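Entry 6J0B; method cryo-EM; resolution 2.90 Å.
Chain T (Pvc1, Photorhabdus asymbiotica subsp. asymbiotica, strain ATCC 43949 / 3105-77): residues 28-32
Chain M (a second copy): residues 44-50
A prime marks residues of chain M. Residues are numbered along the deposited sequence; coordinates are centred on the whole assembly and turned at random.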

ATOM      1  N   ILE T  28      38.234  -0.239  20.876  1.00 31.87           N
ATOM      2  CA  ILE T  28      36.906  -0.636  21.327  1.00 31.87           C
ATOM      3  C   ILE T  28      35.914  -0.519  20.180  1.00 31.87           C
ATOM      4  O   ILE T  28      35.988   0.430  19.390  1.00 31.87           O
ATOM      5  CB  ILE T  28      36.459   0.192  22.539  1.00 31.87           C
ATOM      6  CG1 ILE T  28      37.031   1.604  22.470  1.00 31.87           C
ATOM      7  CG2 ILE T  28      36.904  -0.485  23.805  1.00 31.87           C
ATOM      8  CD1 ILE T  28      36.658   2.461  23.657  1.00 31.87           C
ATOM      9  N   PRO T  29      34.981  -1.463  20.044  1.00 28.09           N
ATOM     10  CA  PRO T  29      34.034  -1.422  18.924  1.00 28.09           C
ATOM     11  C   PRO T  29      32.954  -0.375  19.148  1.00 28.09           C
ATOM     12  O   PRO T  29      32.316  -0.334  20.200  1.00 28.09           O
ATOM     13  CB  PRO T  29      33.448  -2.836  18.907  1.00 28.09           C
ATOM     14  CG  PRO T  29      33.617  -3.325  20.291  1.00 28.09           C
ATOM     15  CD  PRO T  29      34.869  -2.713  20.814  1.00 28.09           C
ATOM     16  N   PHE T  30      32.749   0.473  18.147  1.00 25.49           N
ATOM     17  CA  PHE T  30      31.776   1.547  18.227  1.00 25.49           C
ATOM     18  C   PHE T  30      30.693   1.357  17.178  1.00 25.49           C
ATOM     19  O   PHE T  30      30.926   0.779  16.117  1.00 25.49           O
ATOM     20  CB  PHE T  30      32.437   2.911  18.053  1.00 25.49           C
ATOM     21  CG  PHE T  30      32.974   3.476  19.323  1.00 25.49           C
ATOM     22  CD1 PHE T  30      32.141   4.135  20.197  1.00 25.49           C
ATOM     23  CD2 PHE T  30      34.306   3.341  19.652  1.00 25.49           C
ATOM     24  CE1 PHE T  30      32.621   4.645  21.378  1.00 25.49           C
ATOM     25  CE2 PHE T  30      34.791   3.862  20.826  1.00 25.49           C
ATOM     26  CZ  PHE T  30      33.946   4.514  21.689  1.00 25.49           C
ATOM     27  N   ASN T  31      29.502   1.857  17.491  1.00 24.86           N
ATOM     28  CA  ASN T  31      28.385   1.736  16.569  1.00 24.86           C
ATOM     29  C   ASN T  31      28.452   2.803  15.484  1.00 24.86           C
ATOM     30  O   ASN T  31      28.213   2.517  14.309  1.00 24.86           O
ATOM     31  CB  ASN T  31      27.070   1.823  17.338  1.00 24.86           C
ATOM     32  CG  ASN T  31      25.863   1.742  16.439  1.00 24.86           C
ATOM     33  OD1 ASN T  31      25.867   1.041  15.435  1.00 24.86           O
ATOM     34  ND2 ASN T  31      24.816   2.465  16.800  1.00 24.86           N
ATOM     35  N   SER T  32      28.768   4.040  15.855  1.00 25.17           N
ATOM     36  CA  SER T  32      28.871   5.109  14.876  1.00 25.17           C
ATOM     37  C   SER T  32      29.801   6.190  15.399  1.00 25.17           C
ATOM     38  O   SER T  32      29.962   6.367  16.606  1.00 25.17           O
ATOM     39  CB  SER T  32      27.505   5.711  14.549  1.00 25.17           C
ATOM     40  OG  SER T  32      27.241   6.829  15.370  1.00 25.17           O
TER
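Chain M, residues 44-50: EYRDGVG

The segment of the second Pvc1 copy that meets residues 28-32 of chain T consists of the end of a strand followed by a tight turn. Glu44′ to Arg46′ are in extended conformation and complete a strand that begins earlier in the chain; at Asp47′ the backbone leaves the strand and enters a type I beta turn that runs to Gly50′. The turn is closed by a weak backbone hydrogen bond, with Gly50′ N 3.4 Å from Asp47′ O. Gly50′ has phi/psi of 125/-19, a combination at which a CB would be jammed against the carbonyl oxygen of Val49′, so the end of the turn calls for glycine irrespective of the neighbouring chain.

The two backbones run in opposite directions. Asn31 lies beside Asp47′, their CA atoms 4.2 Å apart, whereas Pro29 lies beside Val49′, with 6.0 Å between Pro29 CA and Val49′ CA. Chain M therefore advances along chain T from Asn31 back toward Pro29, and the backbones are closer at the start of the turn than at Val49′. The area buried between the segments, both sides summed, is 279 Å², with Pro29 and Asn31 the most extensively covered residues. Ile28 and Ser32 make no contact with this segment of chain M, so the contact is confined to the three central residues of the chain T segment.

A single backbone hydrogen bond joins the segments: Gly48′ N donates to Phe30 O at 2.9 Å, with an N-H...O angle of 143°. Phe30 thus takes part through its carbonyl group, while its CA-to-CB bond points away from this segment of chain M. The same oxygen also packs against the preceding residue, Phe30 O lying 3.4 Å from Asp47′ CB. At Gly48′ an ideal CB would likewise fall 3.4 Å from Phe30 O.

The carboxylate of Asp47′, in the p rotamer, folds back over its own turn, where Asp47′ OD2 accepts a hydrogen bond from Val49′ N at 3.2 Å. This bond links two residues within the turn; the same oxygen, Asp47′ OD2, also lies 3.2 Å from Pro29 CB. That approach is a packing contact, since the carbon offers no conventional donor.

Apolar packing is centred on Pro29, whose CA-to-CB bond points toward chain M, as does that of Val49′ toward chain T. The two side chains meet with Pro29 CB 3.8 Å from Val49′ CG1. Farther along, Asn31 packs against the strand. Tyr45′ starts out sideways, but the end of its side chain comes nearer, bringing Tyr45′ OH to 3.7 Å from Asn31 CB, with the ring oblique to that carbon; the hydroxyl is hydrogen-bonded elsewhere in the structure. Arg46′, whose CA-to-CB bond is also sideways, leads the end of its side chain away from this segment of chain T.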

ATOM      1  N   GLU M  44      18.598  -6.103  16.855  1.00 25.99           N
ATOM      2  CA  GLU M  44      19.834  -6.294  16.107  1.00 25.99           C
ATOM      3  C   GLU M  44      20.805  -5.167  16.422  1.00 25.99           C
ATOM      4  O   GLU M  44      20.514  -4.000  16.146  1.00 25.99           O
ATOM      5  CB  GLU M  44      19.555  -6.365  14.607  1.00 25.99           C
ATOM      6  CG  GLU M  44      18.684  -7.544  14.209  1.00 25.99           C
ATOM      7  CD  GLU M  44      18.422  -7.609  12.720  1.00 25.99           C
ATOM      8  OE1 GLU M  44      18.558  -6.570  12.044  1.00 25.99           O
ATOM      9  OE2 GLU M  44      18.082  -8.705  12.227  1.00 25.99           O
ATOM     10  N   TYR M  45      21.950  -5.517  17.004  1.00 22.05           N
ATOM     11  CA  TYR M  45      23.066  -4.601  17.196  1.00 22.05           C
ATOM     12  C   TYR M  45      24.134  -4.926  16.178  1.00 22.05           C
ATOM     13  O   TYR M  45      24.376  -6.096  15.879  1.00 22.05           O
ATOM     14  CB  TYR M  45      23.686  -4.710  18.583  1.00 22.05           C
ATOM     15  CG  TYR M  45      24.730  -3.668  18.887  1.00 22.05           C
ATOM     16  CD1 TYR M  45      24.410  -2.319  18.954  1.00 22.05           C
ATOM     17  CD2 TYR M  45      26.036  -4.042  19.127  1.00 22.05           C
ATOM     18  CE1 TYR M  45      25.376  -1.379  19.240  1.00 22.05           C
ATOM     19  CE2 TYR M  45      27.001  -3.119  19.412  1.00 22.05           C
ATOM     20  CZ  TYR M  45      26.671  -1.792  19.467  1.00 22.05           C
ATOM     21  OH  TYR M  45      27.657  -0.885  19.755  1.00 22.05           O
ATOM     22  N   ARG M  46      24.807  -3.897  15.699  1.00 22.04           N
ATOM     23  CA  ARG M  46      25.788  -4.034  14.647  1.00 22.04           C
ATOM     24  C   ARG M  46      26.797  -2.920  14.833  1.00 22.04           C
ATOM     25  O   ARG M  46      26.419  -1.747  14.816  1.00 22.04           O
ATOM     26  CB  ARG M  46      25.092  -3.940  13.295  1.00 22.04           C
ATOM     27  CG  ARG M  46      25.932  -4.182  12.096  1.00 22.04           C
ATOM     28  CD  ARG M  46      25.050  -3.960  10.907  1.00 22.04           C
ATOM     29  NE  ARG M  46      24.962  -5.128  10.053  1.00 22.04           N
ATOM     30  CZ  ARG M  46      23.972  -5.338   9.197  1.00 22.04           C
ATOM     31  NH1 ARG M  46      22.986  -4.461   9.094  1.00 22.04           N
ATOM     32  NH2 ARG M  46      23.979  -6.416   8.433  1.00 22.04           N
ATOM     33  N   ASP M  47      28.057  -3.269  15.059  1.00 23.96           N
ATOM     34  CA  ASP M  47      29.065  -2.238  15.243  1.00 23.96           C
ATOM     35  C   ASP M  47      30.106  -2.316  14.128  1.00 23.96           C
ATOM     36  O   ASP M  47      30.001  -3.119  13.199  1.00 23.96           O
ATOM     37  CB  ASP M  47      29.703  -2.312  16.630  1.00 23.96           C
ATOM     38  CG  ASP M  47      30.420  -3.600  16.876  1.00 23.96           C
ATOM     39  OD1 ASP M  47      29.834  -4.475  17.540  1.00 23.96           O
ATOM     40  OD2 ASP M  47      31.570  -3.738  16.422  1.00 23.96           O
ATOM     41  N   GLY M  48      31.118  -1.455  14.233  1.00 22.97           N
ATOM     42  CA  GLY M  48      31.983  -1.192  13.100  1.00 22.97           C
ATOM     43  C   GLY M  48      33.011  -2.260  12.813  1.00 22.97           C
ATOM     44  O   GLY M  48      33.505  -2.346  11.688  1.00 22.97           O
ATOM     45  N   VAL M  49      33.362  -3.078  13.806  1.00 21.91           N
ATOM     46  CA  VAL M  49      34.390  -4.083  13.562  1.00 21.91           C
ATOM     47  C   VAL M  49      33.834  -5.298  12.834  1.00 21.91           C
ATOM     48  O   VAL M  49      34.614  -6.116  12.332  1.00 21.91           O
ATOM     49  CB  VAL M  49      35.089  -4.507  14.865  1.00 21.91           C
ATOM     50  CG1 VAL M  49      35.398  -3.297  15.715  1.00 21.91           C
ATOM     51  CG2 VAL M  49      34.263  -5.504  15.637  1.00 21.91           C
ATOM     52  N   GLY M  50      32.515  -5.438  12.750  1.00 21.11           N
ATOM     53  CA  GLY M  50      31.946  -6.453  11.891  1.00 21.11           C
ATOM     54  C   GLY M  50      30.982  -7.420  12.539  1.00 21.11           C
ATOM     55  O   GLY M  50      30.202  -8.068  11.835  1.00 21.11           O
TER